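Succinate dehydrogenase subunit C (Mycolicibacterium smegmatis MC2 51, PDB 6LUM) probably serves as a heme-binding membrane anchor subunit of succinate dehydrogenase, helping to carry electrons from succinate oxidation toward the quinone pool. Local coordinates at residues 82-93 with 111-122. Residues are numbered along the deposited sequence; the frame is centred on the assembly and turned at random.
Sequences AAVLFHALNGIR and LAVIAGLFLVIF. With HEM (protoporphyrin IX containing Fe), chain B.
With CG anti to the backbone N (chi1 -180°), Phe-118 extends its ring into a hole formed by Ala-82, Leu-85, Phe-86 and Leu-89, a knobs-into-holes fit between antiparallel transmembrane helices 71-99 and 107-136. This knob illustrates how helices in a membrane can be joined by shape rather than by polar bonds. The ring turns its edge to Phe-86 N and to Ala-82 O, which is 3.4 Å from CE2; Phe-86 CB also touches the ring. The Leu-89 side chain runs at about a right angle to that of Phe-118, its CD1 3.8 Å from Phe-118 CB, while Phe-122 CB lies over one face of the same ring. One turn on, Phe-122 CE1 rests 3.5 Å from Ala-82 CB, and Leu-85 CD2 meets Ile-121 CG2 at 3.8 Å. A bound phospholipid touches Phe-86, Phe-118 and Phe-122. Toward the other end, Ile-114 holds CG1 between its backbone N and carbonyl carbon (chi1 74°), which carries CD1 to 3.6 Å from Asn-90 OD1; beyond it, Leu-111 CD1 lies over one face of the Arg-93 guanidinium.

Helix 71-99 has a second task: His-87, stacked on His-33 of helix 25-52, sets its imidazole close to the heme iron. The modelled ring brings carbon CE1 nearest the metal, so ligation is not established. An alanine here would probably leave the His-33 ring without its stacking partner. At Gly-91, any side-chain carbon would run into the porphyrin. The joint is mostly apolar, Asn-90 and Arg-93 meeting it through aliphatic carbon, so shape complementarity probably sets the helix register, consistent with a membrane anchor.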
loop_
_atom_site.group_PDB
_atom_site.type_symbol
_atom_site.label_atom_id
_atom_site.label_comp_id
_atom_site.label_asym_id
_atom_site.label_seq_id
_atom_site.Cartn_x
_atom_site.Cartn_y
_atom_site.Cartn_z
ATOM N N ALA F 82 19.297 -43.112 -26.684
ATOM C CA ALA F 82 19.358 -43.155 -25.226
ATOM C C ALA F 82 18.937 -41.827 -24.616
ATOM O O ALA F 82 18.149 -41.790 -23.668
ATOM C CB ALA F 82 20.769 -43.521 -24.778
ATOM N N ALA F 83 19.465 -40.723 -25.145
ATOM C CA ALA F 83 19.137 -39.407 -24.605
ATOM C C ALA F 83 17.643 -39.128 -24.684
ATOM O O ALA F 83 17.022 -38.729 -23.696
ATOM C CB ALA F 83 19.917 -38.328 -25.343
ATOM N N VAL F 84 17.047 -39.323 -25.858
ATOM C CA VAL F 84 15.630 -39.018 -26.020
ATOM C C VAL F 84 14.780 -39.940 -25.160
ATOM O O VAL F 84 13.778 -39.515 -24.578
ATOM C CB VAL F 84 15.229 -39.100 -27.501
ATOM C CG1 VAL F 84 13.778 -38.729 -27.669
ATOM C CG2 VAL F 84 16.082 -38.181 -28.322
ATOM N N LEU F 85 15.170 -41.204 -25.045
ATOM C CA LEU F 85 14.377 -42.139 -24.262
ATOM C C LEU F 85 14.410 -41.784 -22.782
ATOM O O LEU F 85 13.367 -41.774 -22.111
ATOM C CB LEU F 85 14.892 -43.549 -24.505
ATOM C CG LEU F 85 14.082 -44.710 -23.967
ATOM C CD1 LEU F 85 12.673 -44.630 -24.483
ATOM C CD2 LEU F 85 14.739 -45.989 -24.402
ATOM N N PHE F 86 15.595 -41.473 -22.250
ATOM C CA PHE F 86 15.669 -41.088 -20.847
ATOM C C PHE F 86 14.920 -39.794 -20.594
ATOM O O PHE F 86 14.220 -39.666 -19.588
ATOM C CB PHE F 86 17.111 -40.939 -20.379
ATOM C CG PHE F 86 17.215 -40.466 -18.957
ATOM C CD1 PHE F 86 17.073 -41.350 -17.910
ATOM C CD2 PHE F 86 17.392 -39.135 -18.667
ATOM C CE1 PHE F 86 17.136 -40.912 -16.617
ATOM C CE2 PHE F 86 17.449 -38.704 -17.374
ATOM C CZ PHE F 86 17.325 -39.592 -16.352
ATOM N N HIS F 87 15.081 -38.808 -21.472
ATOM C CA HIS F 87 14.369 -37.552 -21.295
ATOM C C HIS F 87 12.866 -37.766 -21.278
ATOM O O HIS F 87 12.165 -37.185 -20.451
ATOM C CB HIS F 87 14.755 -36.584 -22.395
ATOM C CG HIS F 87 14.713 -35.159 -21.977
ATOM N ND1 HIS F 87 13.593 -34.381 -22.113
ATOM C CD2 HIS F 87 15.653 -34.371 -21.422
ATOM C CE1 HIS F 87 13.846 -33.172 -21.658
ATOM N NE2 HIS F 87 15.089 -33.140 -21.231
ATOM N N ALA F 88 12.352 -38.616 -22.162
ATOM C CA ALA F 88 10.916 -38.854 -22.202
ATOM C C ALA F 88 10.427 -39.513 -20.924
ATOM O O ALA F 88 9.426 -39.088 -20.337
ATOM C CB ALA F 88 10.570 -39.711 -23.410
ATOM N N LEU F 89 11.128 -40.550 -20.466
ATOM C CA LEU F 89 10.702 -41.253 -19.257
ATOM C C LEU F 89 10.767 -40.354 -18.025
ATOM O O LEU F 89 9.813 -40.276 -17.237
ATOM C CB LEU F 89 11.559 -42.494 -19.064
ATOM C CG LEU F 89 11.417 -43.559 -20.137
ATOM C CD1 LEU F 89 12.474 -44.602 -19.944
ATOM C CD2 LEU F 89 10.053 -44.180 -20.062
ATOM N N ASN F 90 11.888 -39.662 -17.835
ATOM C CA ASN F 90 11.997 -38.785 -16.680
ATOM C C ASN F 90 11.036 -37.609 -16.759
ATOM O O ASN F 90 10.581 -37.120 -15.724
ATOM C CB ASN F 90 13.415 -38.274 -16.532
ATOM C CG ASN F 90 13.726 -37.888 -15.128
ATOM O OD1 ASN F 90 14.017 -38.735 -14.301
ATOM N ND2 ASN F 90 13.643 -36.608 -14.834
ATOM N N GLY F 91 10.713 -37.130 -17.958
ATOM C CA GLY F 91 9.722 -36.087 -18.061
ATOM C C GLY F 91 8.346 -36.574 -17.696
ATOM O O GLY F 91 7.549 -35.820 -17.145
ATOM N N ILE F 92 8.037 -37.832 -18.002
ATOM C CA ILE F 92 6.781 -38.398 -17.519
ATOM C C ILE F 92 6.760 -38.403 -16.001
ATOM O O ILE F 92 5.755 -38.049 -15.378
ATOM C CB ILE F 92 6.568 -39.810 -18.082
ATOM C CG1 ILE F 92 6.309 -39.757 -19.579
ATOM C CG2 ILE F 92 5.405 -40.466 -17.397
ATOM C CD1 ILE F 92 6.316 -41.104 -20.215
ATOM N N ARG F 93 7.871 -38.801 -15.383
ATOM C CA ARG F 93 7.953 -38.787 -13.923
ATOM C C ARG F 93 7.720 -37.388 -13.366
ATOM O O ARG F 93 6.988 -37.210 -12.389
ATOM C CB ARG F 93 9.306 -39.318 -13.476
ATOM C CG ARG F 93 9.499 -39.329 -11.995
ATOM C CD ARG F 93 10.928 -39.593 -11.633
ATOM N NE ARG F 93 11.663 -38.350 -11.494
ATOM C CZ ARG F 93 12.146 -37.896 -10.350
ATOM N NH1 ARG F 93 11.995 -38.600 -9.252
ATOM N NH2 ARG F 93 12.798 -36.749 -10.310
ATOM N N LEU F 111 11.125 -43.404 -9.989
ATOM C CA LEU F 111 12.491 -43.367 -10.489
ATOM C C LEU F 111 13.019 -44.773 -10.759
ATOM O O LEU F 111 13.640 -45.029 -11.795
ATOM C CB LEU F 111 13.365 -42.617 -9.494
ATOM C CG LEU F 111 14.790 -42.261 -9.861
ATOM C CD1 LEU F 111 14.769 -41.448 -11.112
ATOM C CD2 LEU F 111 15.354 -41.453 -8.735
ATOM N N ALA F 112 12.763 -45.707 -9.848
ATOM C CA ALA F 112 13.191 -47.084 -10.088
ATOM C C ALA F 112 12.433 -47.709 -11.254
ATOM O O ALA F 112 13.008 -48.463 -12.052
ATOM C CB ALA F 112 13.008 -47.918 -8.825
ATOM N N VAL F 113 11.142 -47.399 -11.377
ATOM C CA VAL F 113 10.352 -47.948 -12.473
ATOM C C VAL F 113 10.886 -47.467 -13.812
ATOM O O VAL F 113 11.005 -48.248 -14.762
ATOM C CB VAL F 113 8.869 -47.590 -12.297
ATOM C CG1 VAL F 113 8.101 -47.918 -13.551
ATOM C CG2 VAL F 113 8.290 -48.338 -11.116
ATOM N N ILE F 114 11.220 -46.183 -13.919
ATOM C CA ILE F 114 11.716 -45.699 -15.200
ATOM C C ILE F 114 13.144 -46.156 -15.442
ATOM O O ILE F 114 13.550 -46.304 -16.591
ATOM C CB ILE F 114 11.596 -44.172 -15.333
ATOM C CG1 ILE F 114 12.647 -43.465 -14.496
ATOM C CG2 ILE F 114 10.202 -43.703 -14.981
ATOM C CD1 ILE F 114 12.649 -41.994 -14.680
ATOM N N ALA F 115 13.929 -46.422 -14.400
ATOM C CA ALA F 115 15.215 -47.074 -14.631
ATOM C C ALA F 115 15.017 -48.440 -15.276
ATOM O O ALA F 115 15.706 -48.796 -16.242
ATOM C CB ALA F 115 15.988 -47.210 -13.322
ATOM N N GLY F 116 14.058 -49.213 -14.763
ATOM C CA GLY F 116 13.770 -50.509 -15.361
ATOM C C GLY F 116 13.281 -50.404 -16.794
ATOM O O GLY F 116 13.755 -51.126 -17.679
ATOM N N LEU F 117 12.324 -49.507 -17.041
ATOM C CA LEU F 117 11.806 -49.316 -18.393
ATOM C C LEU F 117 12.905 -48.875 -19.346
ATOM O O LEU F 117 12.967 -49.335 -20.490
ATOM C CB LEU F 117 10.674 -48.294 -18.391
ATOM C CG LEU F 117 9.345 -48.770 -17.820
ATOM C CD1 LEU F 117 8.241 -47.803 -18.170
ATOM C CD2 LEU F 117 9.025 -50.150 -18.336
ATOM N N PHE F 118 13.772 -47.966 -18.902
ATOM C CA PHE F 118 14.857 -47.522 -19.761
ATOM C C PHE F 118 15.764 -48.679 -20.125
ATOM O O PHE F 118 16.110 -48.847 -21.294
ATOM C CB PHE F 118 15.662 -46.410 -19.091
ATOM C CG PHE F 118 16.801 -45.903 -19.924
ATOM C CD1 PHE F 118 18.030 -46.522 -19.900
ATOM C CD2 PHE F 118 16.645 -44.802 -20.728
ATOM C CE1 PHE F 118 19.072 -46.055 -20.671
ATOM C CE2 PHE F 118 17.685 -44.335 -21.493
ATOM C CZ PHE F 118 18.896 -44.961 -21.463
ATOM N N LEU F 119 16.165 -49.488 -19.146
ATOM C CA LEU F 119 17.053 -50.603 -19.467
ATOM C C LEU F 119 16.395 -51.570 -20.444
ATOM O O LEU F 119 17.006 -51.977 -21.437
ATOM C CB LEU F 119 17.495 -51.317 -18.192
ATOM C CG LEU F 119 18.476 -50.482 -17.373
ATOM C CD1 LEU F 119 18.826 -51.176 -16.076
ATOM C CD2 LEU F 119 19.728 -50.182 -18.187
ATOM N N VAL F 120 15.130 -51.918 -20.205
ATOM C CA VAL F 120 14.439 -52.832 -21.114
ATOM C C VAL F 120 14.412 -52.270 -22.529
ATOM O O VAL F 120 14.937 -52.879 -23.475
ATOM C CB VAL F 120 13.014 -53.110 -20.611
ATOM C CG1 VAL F 120 12.237 -53.860 -21.660
ATOM C CG2 VAL F 120 13.050 -53.896 -19.332
ATOM N N ILE F 121 13.793 -51.100 -22.694
ATOM C CA ILE F 121 13.570 -50.553 -24.023
ATOM C C ILE F 121 14.891 -50.244 -24.705
ATOM O O ILE F 121 15.019 -50.384 -25.923
ATOM C CB ILE F 121 12.675 -49.308 -23.942
ATOM C CG1 ILE F 121 11.356 -49.637 -23.257
ATOM C CG2 ILE F 121 12.386 -48.781 -25.316
ATOM C CD1 ILE F 121 10.423 -48.464 -23.182
ATOM N N PHE F 122 15.906 -49.853 -23.943
ATOM C CA PHE F 122 17.158 -49.470 -24.567
ATOM C C PHE F 122 17.980 -50.668 -24.991
ATOM O O PHE F 122 18.628 -50.614 -26.037
ATOM C CB PHE F 122 17.977 -48.601 -23.631
ATOM C CG PHE F 122 19.273 -48.162 -24.212
ATOM C CD1 PHE F 122 19.302 -47.249 -25.239
ATOM C CD2 PHE F 122 20.461 -48.666 -23.735
ATOM C CE1 PHE F 122 20.497 -46.842 -25.779
ATOM C CE2 PHE F 122 21.660 -48.260 -24.268
ATOM C CZ PHE F 122 21.679 -47.345 -25.288
HETATM C CHA HEM B . 12.586 -29.862 -19.945
HETATM C CHB HEM B . 14.423 -30.039 -24.366
HETATM C CHC HEM B . 11.525 -33.782 -25.186
HETATM C CHD HEM B . 9.480 -33.457 -20.864
HETATM C C1A HEM B . 13.406 -29.660 -21.021
HETATM C C2A HEM B . 14.597 -28.851 -21.053
HETATM C C3A HEM B . 15.097 -28.902 -22.271
HETATM C C4A HEM B . 14.244 -29.738 -23.054
HETATM C CMA HEM B . 16.357 -28.201 -22.786
HETATM C CAA HEM B . 15.195 -28.067 -19.883
HETATM C CBA HEM B . 15.708 -29.024 -18.829
HETATM C CGA HEM B . 15.859 -28.258 -17.557
HETATM O O1A HEM B . 16.404 -28.818 -16.588
HETATM O O2A HEM B . 15.425 -27.089 -17.508
HETATM C C1B HEM B . 13.711 -31.015 -24.984
HETATM C C2B HEM B . 13.687 -31.245 -26.392
HETATM C C3B HEM B . 12.887 -32.292 -26.582
HETATM C C4B HEM B . 12.378 -32.724 -25.330
HETATM C CMB HEM B . 14.490 -30.398 -27.396
HETATM C CAB HEM B . 12.451 -33.005 -27.856
HETATM C CBB HEM B . 12.619 -32.411 -29.019
HETATM C C1C HEM B . 10.752 -34.048 -24.096
HETATM C C2C HEM B . 9.853 -35.148 -23.974
HETATM C C3C HEM B . 9.273 -35.076 -22.794
HETATM C C4C HEM B . 9.797 -33.922 -22.109
HETATM C CMC HEM B . 9.611 -36.225 -25.038
HETATM C CAC HEM B . 8.242 -36.102 -22.311
HETATM C CBC HEM B . 7.514 -35.931 -21.215
HETATM C C1D HEM B . 10.094 -32.387 -20.270
HETATM C C2D HEM B . 9.685 -31.724 -19.060
HETATM C C3D HEM B . 10.544 -30.747 -18.831
HETATM C C4D HEM B . 11.532 -30.739 -19.864
HETATM C CMD HEM B . 8.470 -32.074 -18.188
HETATM C CAD HEM B . 10.517 -29.772 -17.660
HETATM C CBD HEM B . 11.618 -30.200 -16.717
HETATM C CGD HEM B . 11.607 -29.278 -15.549
HETATM O O1D HEM B . 10.912 -28.241 -15.646
HETATM O O2D HEM B . 12.282 -29.588 -14.540
HETATM N NA HEM B . 13.217 -30.198 -22.268
HETATM N NB HEM B . 12.898 -31.923 -24.352
HETATM N NC HEM B . 10.703 -33.315 -22.941
HETATM N ND HEM B . 11.226 -31.754 -20.740
HETATM FE FE HEM B . 11.956 -31.747 -22.611
#